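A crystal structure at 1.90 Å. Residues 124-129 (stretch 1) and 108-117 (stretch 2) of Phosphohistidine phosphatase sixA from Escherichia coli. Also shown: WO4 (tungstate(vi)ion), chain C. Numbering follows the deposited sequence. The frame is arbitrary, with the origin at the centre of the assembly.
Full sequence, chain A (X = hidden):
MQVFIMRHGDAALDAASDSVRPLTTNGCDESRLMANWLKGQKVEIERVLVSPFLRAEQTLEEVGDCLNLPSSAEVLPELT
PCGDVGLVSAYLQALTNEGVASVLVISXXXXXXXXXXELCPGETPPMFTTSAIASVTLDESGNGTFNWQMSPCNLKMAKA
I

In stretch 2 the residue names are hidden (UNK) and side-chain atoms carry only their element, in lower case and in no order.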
# COMPACT_ATOMS: atom_id res chain seq x y z
N THR A 124 -15.55 -7.59 3.05
CA THR A 124 -15.74 -6.58 4.09
C THR A 124 -14.34 -5.98 4.29
O THR A 124 -13.34 -6.59 3.93
CB THR A 124 -16.21 -7.20 5.42
OG1 THR A 124 -15.29 -8.21 5.83
CG2 THR A 124 -17.59 -7.81 5.27
N PRO A 125 -14.27 -4.77 4.86
CA PRO A 125 -12.95 -4.16 5.08
C PRO A 125 -12.06 -5.06 5.94
O PRO A 125 -12.39 -5.33 7.09
CB PRO A 125 -13.29 -2.84 5.78
CG PRO A 125 -14.69 -2.54 5.31
CD PRO A 125 -15.34 -3.90 5.37
N PRO A 126 -10.94 -5.55 5.39
CA PRO A 126 -10.10 -6.41 6.24
C PRO A 126 -9.26 -5.60 7.24
O PRO A 126 -9.10 -4.39 7.10
CB PRO A 126 -9.24 -7.16 5.22
CG PRO A 126 -9.10 -6.17 4.10
CD PRO A 126 -10.49 -5.57 3.99
N MET A 127 -8.73 -6.30 8.25
CA MET A 127 -7.90 -5.69 9.29
C MET A 127 -6.43 -5.62 8.84
O MET A 127 -5.85 -6.63 8.44
CB MET A 127 -8.01 -6.51 10.58
CG MET A 127 -7.05 -6.09 11.69
SD MET A 127 -7.58 -4.62 12.58
CE MET A 127 -8.76 -5.34 13.79
N PHE A 128 -5.84 -4.43 8.92
CA PHE A 128 -4.46 -4.18 8.52
C PHE A 128 -3.51 -3.83 9.67
O PHE A 128 -3.69 -2.81 10.33
CB PHE A 128 -4.41 -3.00 7.53
CG PHE A 128 -4.60 -3.39 6.09
CD1 PHE A 128 -3.51 -3.75 5.31
CD2 PHE A 128 -5.86 -3.33 5.50
CE1 PHE A 128 -3.67 -4.05 3.96
CE2 PHE A 128 -6.03 -3.62 4.15
CZ PHE A 128 -4.94 -3.98 3.38
N THR A 129 -2.50 -4.67 9.92
CA THR A 129 -1.53 -4.34 10.96
C THR A 129 -0.49 -3.50 10.22
O THR A 129 -0.46 -3.52 8.98
CB THR A 129 -0.86 -5.60 11.53
OG1 THR A 129 -0.01 -6.18 10.53
CG2 THR A 129 -1.91 -6.62 11.95
N UNK A 108 -2.93 4.41 4.67
CA UNK A 108 -3.25 4.34 6.09
C UNK A 108 -4.63 3.76 6.36
O UNK A 108 -5.42 3.53 5.43
c UNK A 108 -2.04 7.18 4.93
n UNK A 108 -1.27 7.27 6.98
c UNK A 108 -3.25 5.74 6.73
c UNK A 108 -2.23 6.68 6.18
c UNK A 108 -0.54 8.09 6.24
n UNK A 108 -0.99 8.05 5.00
N UNK A 109 -4.90 3.52 7.64
CA UNK A 109 -6.21 3.06 8.07
C UNK A 109 -6.94 4.40 8.09
O UNK A 109 -6.32 5.44 8.33
c UNK A 109 -5.45 1.14 11.42
c UNK A 109 -5.92 0.06 9.22
c UNK A 109 -5.37 1.29 9.91
c UNK A 109 -6.17 2.53 9.50
N UNK A 110 -8.25 4.40 7.83
CA UNK A 110 -9.08 3.24 7.54
C UNK A 110 -9.17 2.99 6.04
O UNK A 110 -9.78 2.01 5.60
c UNK A 110 -10.41 3.63 8.14
c UNK A 110 -9.09 5.60 8.02
c UNK A 110 -10.50 5.08 7.75
N UNK A 111 -8.56 3.89 5.26
CA UNK A 111 -8.59 3.81 3.81
C UNK A 111 -8.20 2.45 3.21
O UNK A 111 -8.89 1.93 2.34
c UNK A 111 -7.71 4.90 3.20
c UNK A 111 -6.99 6.27 1.25
c UNK A 111 -8.92 4.70 1.01
c UNK A 111 -7.58 4.93 1.67
N UNK A 112 -7.10 1.88 3.69
CA UNK A 112 -6.63 0.60 3.16
C UNK A 112 -7.69 -0.50 3.26
O UNK A 112 -7.86 -1.28 2.32
c UNK A 112 -5.34 0.13 3.87
c UNK A 112 -5.55 0.05 5.37
c UNK A 112 -4.21 1.10 3.54
N UNK A 113 -8.40 -0.54 4.38
CA UNK A 113 -9.44 -1.54 4.54
C UNK A 113 -10.59 -1.32 3.57
O UNK A 113 -11.02 -2.26 2.88
N UNK A 114 -11.09 -0.09 3.51
CA UNK A 114 -12.20 0.26 2.62
C UNK A 114 -11.82 0.09 1.15
O UNK A 114 -12.66 -0.27 0.32
c UNK A 114 -13.85 2.69 6.85
c UNK A 114 -12.59 3.19 4.87
c UNK A 114 -12.98 3.52 6.17
c UNK A 114 -13.94 1.22 4.95
c UNK A 114 -14.33 1.54 6.25
c UNK A 114 -13.06 2.04 4.25
o UNK A 114 -14.26 3.04 8.13
c UNK A 114 -12.64 1.71 2.84
N UNK A 115 -10.56 0.36 0.83
CA UNK A 115 -10.08 0.23 -0.54
C UNK A 115 -10.26 -1.19 -1.05
O UNK A 115 -10.73 -1.39 -2.17
c UNK A 115 -8.61 0.65 -0.64
c UNK A 115 -8.00 0.63 -2.05
c UNK A 115 -6.58 1.14 -1.98
c UNK A 115 -8.83 1.51 -2.99
N UNK A 116 -9.87 -2.17 -0.24
CA UNK A 116 -10.01 -3.57 -0.64
C UNK A 116 -11.48 -3.91 -0.90
O UNK A 116 -11.80 -4.55 -1.90
c UNK A 116 -9.47 -4.53 0.44
c UNK A 116 -9.79 -5.98 0.06
c UNK A 116 -7.97 -4.36 0.59
N UNK A 117 -12.36 -3.48 -0.00
CA UNK A 117 -13.79 -3.76 -0.15
C UNK A 117 -14.33 -3.08 -1.40
O UNK A 117 -15.04 -3.69 -2.19
c UNK A 117 -14.55 -3.27 1.08
W WO4 C . -2.18 5.05 10.57
O1 WO4 C . -2.59 3.72 9.54
O2 WO4 C . -1.71 6.42 9.60
O3 WO4 C . -0.99 4.59 11.74
O4 WO4 C . -3.59 5.52 11.45

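Position 108 carries one carbon and then a five-membered ring of three carbons and two nitrogens, none of it within reach of stretch 1; this is histidine. H108 serves the ligand instead: ND1 donates a hydrogen bond to WO4 O2 at 2.8 Å, as befits a phosphohistidine phosphatase holding a phosphate-like oxyanion.

Position 109 has four carbons forked at the second, and the end of the fork touches F128; this is leucine. Its backbone N donates to WO4 O1 at 3.0 Å, while the side chain, starting sideways, brings L109 CD2 to 3.8 Å from F128 CB.

At 110, three carbons close a ring onto the backbone nitrogen and touch nothing on stretch 1, so this is proline. P110 follows a cis peptide bond; its O accepts from the backbone N of position 114 at 3.2 Å, just as the helix gets under way.

Position 111 repeats the four carbons forked at the second, again clear of stretch 1: leucine. L111 opens the helix, buried but facing other parts of the structure.

Position 112 shows one carbon carrying two more, lying over one face of the F128 ring; this is valine. V112 points toward stretch 1, its CB 4.0 Å from the ring centroid and only 17° off the normal; V112 CG2 reaches F128 CD2 at 3.4 Å.

Position 113 has no side-chain atoms at all, and its backbone O approaches P125 CA; this is glycine. The backbones come closest here, with G113 CA 4.4 Å from P125 CA. An ideal CB would lie 3.2 Å from P126 O, a tight fit, so the bare backbone suits the close approach. G113 O meets P125 CA at 3.5 Å in a CA-H...O contact.

Position 114 bears one carbon and a six-carbon ring with an oxygen, the ring touching P125: tyrosine. Its CA-to-CB bond points away, yet the ring comes back to put Y114 CD1 3.9 Å from P125 CG.

Position 115, four carbons forked at the second and not touching stretch 1, is leucine; L115 is buried.

Position 116 again has one carbon carrying two, packed against P126 and F128, hence valine. V116 CB packs 3.8 Å from P126 CD, and V116 CG2 lies at the edge of the F128 ring, 4.1 Å from F128 CE2.

Position 117 has a single carbon beside P125; this is alanine. A117 CB points toward stretch 1 and lies 4.1 Å from P125 N.

No hydrogen bond crosses this contact, which buries 402 Å² in total. The rule is shape: glycine lets the backbones approach, prolines lie along the helix, and two valines one turn apart meet the face and edge of a buried phenylalanine.

Stretch 2 (108-117) HLPLVGYLVA
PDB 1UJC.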